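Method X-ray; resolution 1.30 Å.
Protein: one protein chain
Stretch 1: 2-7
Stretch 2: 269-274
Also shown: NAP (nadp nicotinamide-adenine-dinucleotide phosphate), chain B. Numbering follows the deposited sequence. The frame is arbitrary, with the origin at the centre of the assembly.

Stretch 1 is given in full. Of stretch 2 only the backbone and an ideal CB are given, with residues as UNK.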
# COMPACT_ATOMS: atom_id res chain seq x y z
N ALA A 2 -0.87 -0.26 21.52
CA ALA A 2 -1.90 0.74 21.79
C ALA A 2 -3.25 0.41 21.13
O ALA A 2 -4.21 0.07 21.81
CB ALA A 2 -1.43 2.11 21.37
N VAL A 3 -3.32 0.51 19.80
CA VAL A 3 -4.52 0.10 19.06
C VAL A 3 -4.14 -0.98 18.05
O VAL A 3 -3.29 -0.72 17.19
CB VAL A 3 -5.13 1.31 18.31
CG1 VAL A 3 -6.32 0.88 17.42
CG2 VAL A 3 -5.53 2.43 19.30
N GLN A 4 -4.71 -2.18 18.13
CA GLN A 4 -4.48 -3.14 17.04
C GLN A 4 -5.62 -3.08 16.04
O GLN A 4 -6.81 -3.21 16.38
CB GLN A 4 -4.19 -4.57 17.52
CG GLN A 4 -2.78 -4.78 18.07
CD GLN A 4 -2.42 -6.25 18.22
OE1 GLN A 4 -2.64 -7.05 17.31
NE2 GLN A 4 -1.85 -6.60 19.37
N ALA A 5 -5.26 -2.82 14.80
CA ALA A 5 -6.22 -2.80 13.74
C ALA A 5 -6.82 -4.18 13.59
O ALA A 5 -6.12 -5.20 13.77
CB ALA A 5 -5.58 -2.39 12.45
N PRO A 6 -8.10 -4.25 13.24
CA PRO A 6 -8.70 -5.53 12.84
C PRO A 6 -8.12 -6.02 11.54
O PRO A 6 -7.39 -5.29 10.85
CB PRO A 6 -10.17 -5.19 12.63
CG PRO A 6 -10.33 -3.78 12.85
CD PRO A 6 -9.04 -3.13 13.09
N CYS A 7 -8.49 -7.23 11.15
CA CYS A 7 -8.06 -7.77 9.86
C CYS A 7 -9.16 -7.97 8.77
O CYS A 7 -10.35 -8.06 9.08
CB CYS A 7 -7.38 -9.08 10.11
SG CYS A 7 -5.87 -8.93 11.03
N UNK A 269 -2.83 7.58 13.29
CA UNK A 269 -3.25 7.03 12.01
C UNK A 269 -3.81 5.60 12.10
O UNK A 269 -4.41 5.12 11.15
CB UNK A 269 -2.06 7.05 11.04
N UNK A 270 -3.67 4.95 13.26
CA UNK A 270 -4.29 3.64 13.45
C UNK A 270 -5.50 3.72 14.39
O UNK A 270 -6.21 2.74 14.56
CB UNK A 270 -3.26 2.65 14.00
N UNK A 271 -5.76 4.91 14.95
CA UNK A 271 -6.86 5.06 15.91
C UNK A 271 -8.18 5.36 15.18
O UNK A 271 -8.72 6.46 15.28
CB UNK A 271 -6.54 6.17 16.91
N UNK A 272 -8.68 4.37 14.45
CA UNK A 272 -9.78 4.54 13.50
C UNK A 272 -10.99 3.69 13.80
O UNK A 272 -11.90 3.63 12.99
CB UNK A 272 -9.29 4.22 12.08
N UNK A 273 -10.99 3.01 14.95
CA UNK A 273 -11.95 1.92 15.18
C UNK A 273 -12.92 2.18 16.31
O UNK A 273 -13.63 1.27 16.74
CB UNK A 273 -11.20 0.62 15.47
N UNK A 274 -13.02 3.44 16.71
CA UNK A 274 -14.00 3.85 17.70
C UNK A 274 -15.03 4.81 17.09
O UNK A 274 -15.81 5.44 17.81
CB UNK A 274 -13.30 4.51 18.89
PA NAP B . 0.63 9.54 2.39
O1A NAP B . 0.55 8.53 3.46
O2A NAP B . -0.40 9.73 1.39
O5B NAP B . 1.04 10.95 2.91
C5B NAP B . 2.12 11.12 3.78
C4B NAP B . 2.31 12.55 4.27
O4B NAP B . 1.25 12.89 5.18
C3B NAP B . 3.59 12.85 4.95
O3B NAP B . 3.97 14.15 4.56
C2B NAP B . 3.24 12.78 6.35
O2B NAP B . 4.08 13.53 7.21
C1B NAP B . 1.83 13.31 6.39
N9A NAP B . 0.97 12.82 7.44
C8A NAP B . 0.91 11.54 7.87
N7A NAP B . -0.06 11.38 8.76
C5A NAP B . -0.66 12.59 8.93
C6A NAP B . -1.72 13.04 9.73
N6A NAP B . -2.42 12.23 10.63
N1A NAP B . -2.04 14.34 9.64
C2A NAP B . -1.39 15.15 8.81
N3A NAP B . -0.37 14.76 8.02
C4A NAP B . -0.02 13.47 8.08
O3 NAP B . 2.02 9.22 1.62
PN NAP B . 2.56 8.31 0.43
O1N NAP B . 3.95 7.97 0.81
O2N NAP B . 2.32 9.04 -0.85
O5D NAP B . 1.66 7.01 0.38
C5D NAP B . 1.61 6.13 1.46
C4D NAP B . 2.31 4.78 1.25
O4D NAP B . 1.68 4.04 0.22
C3D NAP B . 3.73 4.87 0.80
O3D NAP B . 4.60 5.31 1.82
C2D NAP B . 3.96 3.53 0.30
O2D NAP B . 4.10 2.63 1.36
C1D NAP B . 2.68 3.28 -0.47
N1N NAP B . 2.64 3.64 -1.89
C2N NAP B . 2.64 2.68 -2.83
C3N NAP B . 2.58 3.01 -4.16
C7N NAP B . 2.54 1.89 -5.13
O7N NAP B . 2.16 0.74 -4.81
N7N NAP B . 2.80 2.21 -6.41
C4N NAP B . 2.59 4.36 -4.57
C5N NAP B . 2.57 5.36 -3.59
C6N NAP B . 2.59 4.95 -2.26
P2B NAP B . 4.83 12.88 8.46
O1X NAP B . 5.68 14.04 9.01
O2X NAP B . 3.82 12.48 9.44
O3X NAP B . 5.67 11.73 7.94

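Position 269 offers stretch 1 nothing: no atom of that segment lies within 5.5 Å of its ideal CB. The visible cofactor is more informative, because the adenine of NAP presents N6A as a donor and N7A as an acceptor on the same edge. A side chain carrying both complements would suit, so an amide, either asparagine or glutamine, is a reasonable expectation. The deposited residue is N269, with chi1 at -73° (m). It answers both atoms: NAP N6A donates to N269 OD1 at 2.8 Å, and N269 ND2 donates to NAP N7A at 3.0 Å, the latter nearly linear at 172°.

At position 270 the CA-to-CB bond points toward stretch 1, and the ideal CB lies 4.6 Å from V3 O. What waits there is largely apolar, the CB of V3 and the methyl of A5, although the carbonyl oxygen of V3 could also accept a hydrogen bond. Phi/psi of -107/-4 are ordinary for a non-glycine residue. Leucine, isoleucine, valine or methionine would all be plausible. The deposited residue is I270, with chi1 and chi2 both t. I270 CG2 lies 4.1 Å from V3 CB; I270 CD1 lies 4.1 Å from A5 CB and also comes within 3.6 Å of V3 O, so the delta methyl touches both residues. The backbone contributes as well, since I270 O comes within 3.4 Å of V3 CG1; the same oxygen accepts a weak bond of 3.0 Å from the N of 272.

At position 271 the CA atom lies 6.3 Å from V3 CA, the closest CA pair across the stretches, but its CB is directed sideways, the ideal CB being 4.6 Å from V3 CG2. Stretch 1 supplies a methyl and no charge, so the contact specifies little; small, polar or aliphatic residues could all serve. The deposited residue is D271, chi1 -168° (t). Its OD1 stands 4.1 Å from V3 CG2, a packing distance without a hydrogen bond.

Position 272 also points sideways and finds nothing of stretch 1 within 5.5 Å of its ideal CB, so the visible atoms leave the choice open. It is L272, with no contact across the stretches.

Position 273 points toward stretch 1 again. Its ideal CB is 4.9 Å from P6 CD and 5.3 Å from V3 CG1, with A5 farther along the same apolar surface. Because these groups are spread out, a long or broad hydrophobic side chain fits best: leucine, methionine or an aromatic residue. The deposited F273, chi1 -55° (m), uses its ring to meet all three. P6 CD lies over one face, 3.5 Å from the ring centroid and 8° off the normal, a CH-pi contact in which a polarised proline methylene meets the pi cloud. V3 CG1 approaches the edge, 4.3 Å from F273 CD2, and A5 CB sits 4.0 Å from F273 CE2.

Position 274 is beyond reach of stretch 1, and many residues would be tolerated. It is D274, chi1 63° (p), whose OD1 is hydrogen-bonded elsewhere in the structure.

Stretch 2 269-274: NIDLFD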
# COMPACT_ATOMS: atom_id res chain seq x y z
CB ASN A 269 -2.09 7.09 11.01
CG ASN A 269 -1.78 8.48 10.52
OD1 ASN A 269 -2.58 9.41 10.72
ND2 ASN A 269 -0.63 8.65 9.91
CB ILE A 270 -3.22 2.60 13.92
CG1 ILE A 270 -3.74 1.17 13.76
CG2 ILE A 270 -2.78 2.90 15.33
CD1 ILE A 270 -2.61 0.17 13.74
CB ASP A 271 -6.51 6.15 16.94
CG ASP A 271 -7.46 6.19 18.12
OD1 ASP A 271 -8.30 5.28 18.27
OD2 ASP A 271 -7.34 7.16 18.91
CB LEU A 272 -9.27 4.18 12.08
CG LEU A 272 -7.96 4.81 11.60
CD1 LEU A 272 -7.63 4.25 10.22
CD2 LEU A 272 -8.04 6.31 11.55
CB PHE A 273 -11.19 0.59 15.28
CG PHE A 273 -10.34 0.37 14.07
CD1 PHE A 273 -10.92 0.04 12.86
CD2 PHE A 273 -8.97 0.64 14.10
CE1 PHE A 273 -10.18 -0.06 11.73
CE2 PHE A 273 -8.21 0.54 12.94
CZ PHE A 273 -8.82 0.18 11.77
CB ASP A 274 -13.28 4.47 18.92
CG ASP A 274 -12.50 5.72 18.60
OD1 ASP A 274 -12.22 5.98 17.41
OD2 ASP A 274 -12.10 6.45 19.55
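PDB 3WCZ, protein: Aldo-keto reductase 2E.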